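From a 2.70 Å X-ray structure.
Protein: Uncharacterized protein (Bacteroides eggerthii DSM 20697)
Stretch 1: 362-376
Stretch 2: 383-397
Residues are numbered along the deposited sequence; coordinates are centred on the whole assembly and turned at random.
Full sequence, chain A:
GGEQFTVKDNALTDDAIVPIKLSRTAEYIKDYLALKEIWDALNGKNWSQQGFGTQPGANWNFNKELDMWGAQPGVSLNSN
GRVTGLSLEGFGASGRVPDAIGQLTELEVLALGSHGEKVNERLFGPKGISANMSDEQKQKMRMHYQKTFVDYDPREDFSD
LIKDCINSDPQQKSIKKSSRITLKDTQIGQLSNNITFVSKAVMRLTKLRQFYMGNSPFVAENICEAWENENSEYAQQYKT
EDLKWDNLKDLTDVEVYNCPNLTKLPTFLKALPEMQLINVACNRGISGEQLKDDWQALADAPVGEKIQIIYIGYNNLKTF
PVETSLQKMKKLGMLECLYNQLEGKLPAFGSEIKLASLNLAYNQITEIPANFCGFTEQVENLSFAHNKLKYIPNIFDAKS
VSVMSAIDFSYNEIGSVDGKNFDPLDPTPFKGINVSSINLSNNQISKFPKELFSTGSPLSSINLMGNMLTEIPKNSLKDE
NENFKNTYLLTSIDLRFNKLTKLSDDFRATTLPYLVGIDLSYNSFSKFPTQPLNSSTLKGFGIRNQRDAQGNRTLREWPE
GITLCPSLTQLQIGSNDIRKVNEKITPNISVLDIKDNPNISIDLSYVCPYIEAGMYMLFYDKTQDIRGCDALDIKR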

# COMPACT_ATOMS: atom_id res chain seq x y z
N TYR A 362 -10.08 2.96 -0.51
CA TYR A 362 -10.55 4.32 -0.45
C TYR A 362 -11.22 4.74 -1.76
O TYR A 362 -10.78 5.65 -2.48
CB TYR A 362 -9.42 5.27 -0.06
CG TYR A 362 -8.92 5.05 1.35
CD1 TYR A 362 -9.54 5.67 2.43
CD2 TYR A 362 -7.83 4.23 1.60
CE1 TYR A 362 -9.08 5.46 3.74
CE2 TYR A 362 -7.38 3.99 2.91
CZ TYR A 362 -8.00 4.64 3.97
OH TYR A 362 -7.54 4.48 5.26
N ASN A 363 -12.35 4.09 -2.02
CA ASN A 363 -13.22 4.33 -3.17
C ASN A 363 -14.67 4.09 -2.72
O ASN A 363 -14.97 4.11 -1.52
CB ASN A 363 -12.82 3.45 -4.36
CG ASN A 363 -11.58 3.90 -5.06
OD1 ASN A 363 -11.60 4.85 -5.82
ND2 ASN A 363 -10.50 3.18 -4.91
N GLN A 364 -15.57 3.88 -3.67
CA GLN A 364 -16.98 3.65 -3.37
C GLN A 364 -17.49 2.48 -4.24
O GLN A 364 -18.61 2.49 -4.74
CB GLN A 364 -17.78 4.96 -3.59
CG GLN A 364 -17.51 6.05 -2.53
CD GLN A 364 -18.11 5.80 -1.13
OE1 GLN A 364 -19.27 6.08 -0.88
NE2 GLN A 364 -17.32 5.27 -0.19
N ILE A 365 -16.61 1.48 -4.42
CA ILE A 365 -16.85 0.25 -5.17
C ILE A 365 -17.91 -0.57 -4.42
O ILE A 365 -17.78 -0.75 -3.21
CB ILE A 365 -15.52 -0.52 -5.39
CG1 ILE A 365 -14.50 0.35 -6.14
CG2 ILE A 365 -15.76 -1.85 -6.11
CD1 ILE A 365 -13.03 -0.11 -6.07
N THR A 366 -18.96 -1.03 -5.13
CA THR A 366 -20.03 -1.82 -4.53
C THR A 366 -19.92 -3.29 -4.87
O THR A 366 -20.48 -4.13 -4.13
CB THR A 366 -21.41 -1.31 -4.95
OG1 THR A 366 -21.53 -1.35 -6.38
CG2 THR A 366 -21.72 0.06 -4.39
N GLU A 367 -19.23 -3.62 -5.98
CA GLU A 367 -19.11 -5.01 -6.41
C GLU A 367 -17.83 -5.28 -7.16
O GLU A 367 -17.44 -4.49 -8.01
CB GLU A 367 -20.31 -5.34 -7.32
CG GLU A 367 -20.64 -6.82 -7.50
CD GLU A 367 -21.96 -7.08 -8.20
OE1 GLU A 367 -22.87 -6.22 -8.13
OE2 GLU A 367 -22.08 -8.15 -8.85
N ILE A 368 -17.19 -6.42 -6.86
CA ILE A 368 -16.01 -6.95 -7.56
C ILE A 368 -16.53 -8.13 -8.39
O ILE A 368 -17.11 -9.07 -7.83
CB ILE A 368 -14.86 -7.31 -6.61
CG1 ILE A 368 -14.33 -6.06 -5.83
CG2 ILE A 368 -13.75 -8.09 -7.33
CD1 ILE A 368 -13.63 -4.92 -6.65
N PRO A 369 -16.40 -8.06 -9.74
CA PRO A 369 -16.97 -9.12 -10.60
C PRO A 369 -16.28 -10.45 -10.45
O PRO A 369 -15.15 -10.51 -9.97
CB PRO A 369 -16.76 -8.58 -12.02
CG PRO A 369 -15.61 -7.66 -11.90
CD PRO A 369 -15.77 -7.00 -10.55
N ALA A 370 -16.98 -11.51 -10.88
CA ALA A 370 -16.55 -12.91 -10.79
C ALA A 370 -15.19 -13.14 -11.48
O ALA A 370 -14.37 -13.91 -10.96
CB ALA A 370 -17.60 -13.81 -11.42
N ASN A 371 -14.96 -12.44 -12.59
CA ASN A 371 -13.73 -12.62 -13.34
C ASN A 371 -12.82 -11.41 -13.26
O ASN A 371 -12.06 -11.14 -14.21
CB ASN A 371 -14.09 -12.90 -14.81
CG ASN A 371 -13.26 -14.02 -15.38
OD1 ASN A 371 -12.92 -14.98 -14.67
ND2 ASN A 371 -12.97 -13.96 -16.69
N PHE A 372 -12.85 -10.70 -12.11
CA PHE A 372 -12.08 -9.46 -11.99
C PHE A 372 -10.63 -9.64 -12.44
O PHE A 372 -10.18 -8.88 -13.31
CB PHE A 372 -12.14 -8.88 -10.59
CG PHE A 372 -11.46 -7.54 -10.56
CD1 PHE A 372 -12.01 -6.45 -11.25
CD2 PHE A 372 -10.24 -7.37 -9.91
CE1 PHE A 372 -11.35 -5.21 -11.27
CE2 PHE A 372 -9.59 -6.13 -9.92
CZ PHE A 372 -10.15 -5.06 -10.60
N CYS A 373 -9.92 -10.66 -11.88
CA CYS A 373 -8.53 -10.96 -12.22
C CYS A 373 -8.08 -12.31 -11.67
O CYS A 373 -8.80 -12.94 -10.88
CB CYS A 373 -7.61 -9.85 -11.69
SG CYS A 373 -7.51 -9.81 -9.88
N GLY A 374 -6.87 -12.71 -12.05
CA GLY A 374 -6.16 -13.87 -11.54
C GLY A 374 -5.07 -13.35 -10.62
O GLY A 374 -4.98 -12.14 -10.39
N PHE A 375 -4.24 -14.26 -10.07
CA PHE A 375 -3.16 -13.84 -9.17
C PHE A 375 -1.89 -14.70 -9.33
O PHE A 375 -1.98 -15.91 -9.55
CB PHE A 375 -3.62 -13.88 -7.70
CG PHE A 375 -4.85 -13.07 -7.34
CD1 PHE A 375 -4.75 -11.72 -7.02
CD2 PHE A 375 -6.11 -13.67 -7.30
CE1 PHE A 375 -5.90 -10.97 -6.72
CE2 PHE A 375 -7.25 -12.92 -6.98
CZ PHE A 375 -7.13 -11.58 -6.69
N THR A 376 -0.72 -14.08 -9.18
CA THR A 376 0.59 -14.75 -9.20
C THR A 376 0.81 -15.44 -7.84
O THR A 376 0.23 -15.00 -6.84
CB THR A 376 1.72 -13.74 -9.54
OG1 THR A 376 2.13 -13.01 -8.37
CG2 THR A 376 1.37 -12.79 -10.68
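Stretch 2 383-397: SFAHNKLKYIPNIFD

Stretch 2 runs alongside stretch 1 in the same direction, without regular helix or strand of its own. Stretch 1 has a strand at 364-367 and a second short strand ending at Phe-375. The CA atoms pair Tyr-362 with His-386 (4.6 Å), Thr-366 with Leu-389 (4.3 Å) and, more widely, Ala-370 with Ile-395 (5.9 Å). The two stretches bury 996 Å² between them, both sides summed.

Tyr-362 and His-386 both have positive phi (65° and 58°), and their rings form an offset stack, centroids 4.0 Å apart. Tyr-362 N donates to Ala-385 O (3.0 Å), and Asn-363 N to His-386 O (2.9 Å). The side chain of Asn-387 bridges the two backbones: OD1 accepts from Ile-365 N (3.2 Å) and ND2 donates to Phe-384 O of its own stretch (2.9 Å). Ile-365 O accepts from Lys-388 N (2.8 Å). Thr-366 CA makes a CA-H...O contact with Lys-388 O (3.4 Å).

Beyond this point no hydrogen bond joins the stretches, and apolar packing takes over. The CA-to-CB bond of Ile-368 points toward stretch 2. Its CG1 meets Leu-389 CD2 (3.8 Å) and Phe-384 CD2 (4.0 Å). A type I turn spans Pro-369 to Phe-372; Ile-395 CG2 lies 3.2 Å from Pro-369 O. Phe-375 CZ lies 3.9 Å from Ile-395 CD1 and 3.6 Å from Phe-396 CE1. The two phenylalanine rings are near parallel but barely overlap.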

# COMPACT_ATOMS: atom_id res chain seq x y z
N SER A 383 -5.83 -5.32 -0.93
CA SER A 383 -6.74 -4.44 -0.21
C SER A 383 -7.93 -3.95 -1.05
O SER A 383 -7.77 -3.40 -2.15
CB SER A 383 -6.02 -3.23 0.35
OG SER A 383 -6.93 -2.52 1.17
N PHE A 384 -9.12 -4.12 -0.45
CA PHE A 384 -10.41 -3.68 -0.93
C PHE A 384 -11.05 -2.81 0.14
O PHE A 384 -12.25 -2.56 0.12
CB PHE A 384 -11.29 -4.88 -1.27
CG PHE A 384 -10.69 -5.84 -2.27
CD1 PHE A 384 -9.87 -6.89 -1.85
CD2 PHE A 384 -10.99 -5.72 -3.63
CE1 PHE A 384 -9.34 -7.79 -2.78
CE2 PHE A 384 -10.46 -6.63 -4.56
CZ PHE A 384 -9.65 -7.67 -4.12
N ALA A 385 -10.22 -2.37 1.11
CA ALA A 385 -10.66 -1.58 2.25
C ALA A 385 -11.26 -0.22 1.84
O ALA A 385 -10.88 0.34 0.81
CB ALA A 385 -9.51 -1.36 3.20
N HIS A 386 -12.20 0.30 2.65
CA HIS A 386 -12.84 1.61 2.50
C HIS A 386 -13.52 1.72 1.15
O HIS A 386 -13.09 2.48 0.29
CB HIS A 386 -11.85 2.75 2.71
CG HIS A 386 -11.32 2.82 4.11
ND1 HIS A 386 -11.93 3.61 5.07
CD2 HIS A 386 -10.27 2.19 4.67
CE1 HIS A 386 -11.22 3.45 6.17
NE2 HIS A 386 -10.20 2.60 5.98
N ASN A 387 -14.57 0.93 0.98
CA ASN A 387 -15.44 0.91 -0.18
C ASN A 387 -16.85 0.65 0.31
O ASN A 387 -17.12 0.80 1.51
CB ASN A 387 -15.00 -0.12 -1.23
CG ASN A 387 -13.78 0.27 -2.02
OD1 ASN A 387 -13.84 1.09 -2.93
ND2 ASN A 387 -12.65 -0.38 -1.77
N LYS A 388 -17.74 0.25 -0.59
CA LYS A 388 -19.13 -0.03 -0.28
C LYS A 388 -19.49 -1.46 -0.70
O LYS A 388 -20.58 -1.68 -1.17
CB LYS A 388 -20.03 1.01 -0.98
CG LYS A 388 -19.85 2.45 -0.49
CD LYS A 388 -21.04 3.35 -0.91
CE LYS A 388 -22.21 3.27 0.03
NZ LYS A 388 -23.31 4.18 -0.37
N LEU A 389 -18.57 -2.43 -0.52
CA LEU A 389 -18.78 -3.83 -0.92
C LEU A 389 -19.87 -4.49 -0.12
O LEU A 389 -19.81 -4.46 1.12
CB LEU A 389 -17.50 -4.66 -0.78
CG LEU A 389 -16.33 -4.41 -1.72
CD1 LEU A 389 -15.16 -5.31 -1.35
CD2 LEU A 389 -16.71 -4.63 -3.19
N LYS A 390 -20.85 -5.13 -0.79
CA LYS A 390 -21.93 -5.79 -0.05
C LYS A 390 -21.54 -7.21 0.33
O LYS A 390 -22.09 -7.77 1.28
CB LYS A 390 -23.28 -5.81 -0.83
CG LYS A 390 -23.75 -4.52 -1.51
CD LYS A 390 -23.79 -3.30 -0.60
CE LYS A 390 -23.83 -2.04 -1.44
NZ LYS A 390 -23.44 -0.84 -0.67
N TYR A 391 -20.62 -7.81 -0.45
CA TYR A 391 -20.23 -9.21 -0.24
C TYR A 391 -18.74 -9.44 -0.43
O TYR A 391 -18.08 -8.61 -1.07
CB TYR A 391 -20.99 -10.11 -1.26
CG TYR A 391 -22.48 -9.88 -1.40
CD1 TYR A 391 -23.37 -10.30 -0.42
CD2 TYR A 391 -23.01 -9.32 -2.56
CE1 TYR A 391 -24.75 -10.14 -0.57
CE2 TYR A 391 -24.38 -9.14 -2.72
CZ TYR A 391 -25.26 -9.55 -1.72
OH TYR A 391 -26.61 -9.37 -1.90
N ILE A 392 -18.22 -10.58 0.09
CA ILE A 392 -16.82 -10.97 -0.13
C ILE A 392 -16.76 -11.58 -1.54
O ILE A 392 -17.54 -12.50 -1.84
CB ILE A 392 -16.30 -11.93 0.97
CG1 ILE A 392 -16.35 -11.25 2.37
CG2 ILE A 392 -14.88 -12.43 0.62
CD1 ILE A 392 -16.30 -12.25 3.59
N PRO A 393 -15.91 -11.04 -2.45
CA PRO A 393 -15.92 -11.52 -3.85
C PRO A 393 -15.32 -12.92 -4.03
O PRO A 393 -14.20 -13.19 -3.59
CB PRO A 393 -15.09 -10.47 -4.60
CG PRO A 393 -14.19 -9.88 -3.55
CD PRO A 393 -14.98 -9.90 -2.28
N ASN A 394 -16.07 -13.80 -4.71
CA ASN A 394 -15.64 -15.18 -4.97
C ASN A 394 -14.64 -15.22 -6.17
O ASN A 394 -14.97 -15.74 -7.23
CB ASN A 394 -16.86 -16.08 -5.23
CG ASN A 394 -16.56 -17.55 -5.11
OD1 ASN A 394 -15.52 -17.97 -4.58
ND2 ASN A 394 -17.49 -18.37 -5.57
N ILE A 395 -13.43 -14.67 -5.96
CA ILE A 395 -12.39 -14.59 -6.99
C ILE A 395 -11.08 -15.28 -6.51
O ILE A 395 -10.01 -15.13 -7.13
CB ILE A 395 -12.11 -13.10 -7.42
CG1 ILE A 395 -11.58 -12.22 -6.26
CG2 ILE A 395 -13.34 -12.46 -8.13
CD1 ILE A 395 -10.97 -10.90 -6.72
N PHE A 396 -11.20 -16.08 -5.44
CA PHE A 396 -10.07 -16.77 -4.84
C PHE A 396 -10.34 -18.26 -4.76
O PHE A 396 -11.43 -18.69 -5.14
CB PHE A 396 -9.76 -16.21 -3.43
CG PHE A 396 -9.84 -14.70 -3.34
CD1 PHE A 396 -8.79 -13.91 -3.79
CD2 PHE A 396 -10.96 -14.09 -2.81
CE1 PHE A 396 -8.86 -12.51 -3.71
CE2 PHE A 396 -11.04 -12.69 -2.73
CZ PHE A 396 -9.99 -11.91 -3.18
N ASP A 397 -9.34 -19.04 -4.29
CA ASP A 397 -9.50 -20.48 -4.11
C ASP A 397 -8.74 -20.92 -2.88
O ASP A 397 -7.52 -20.77 -2.83
CB ASP A 397 -9.05 -21.27 -5.35
CG ASP A 397 -9.58 -22.69 -5.45
OD1 ASP A 397 -10.13 -23.20 -4.43
OD2 ASP A 397 -9.47 -23.30 -6.54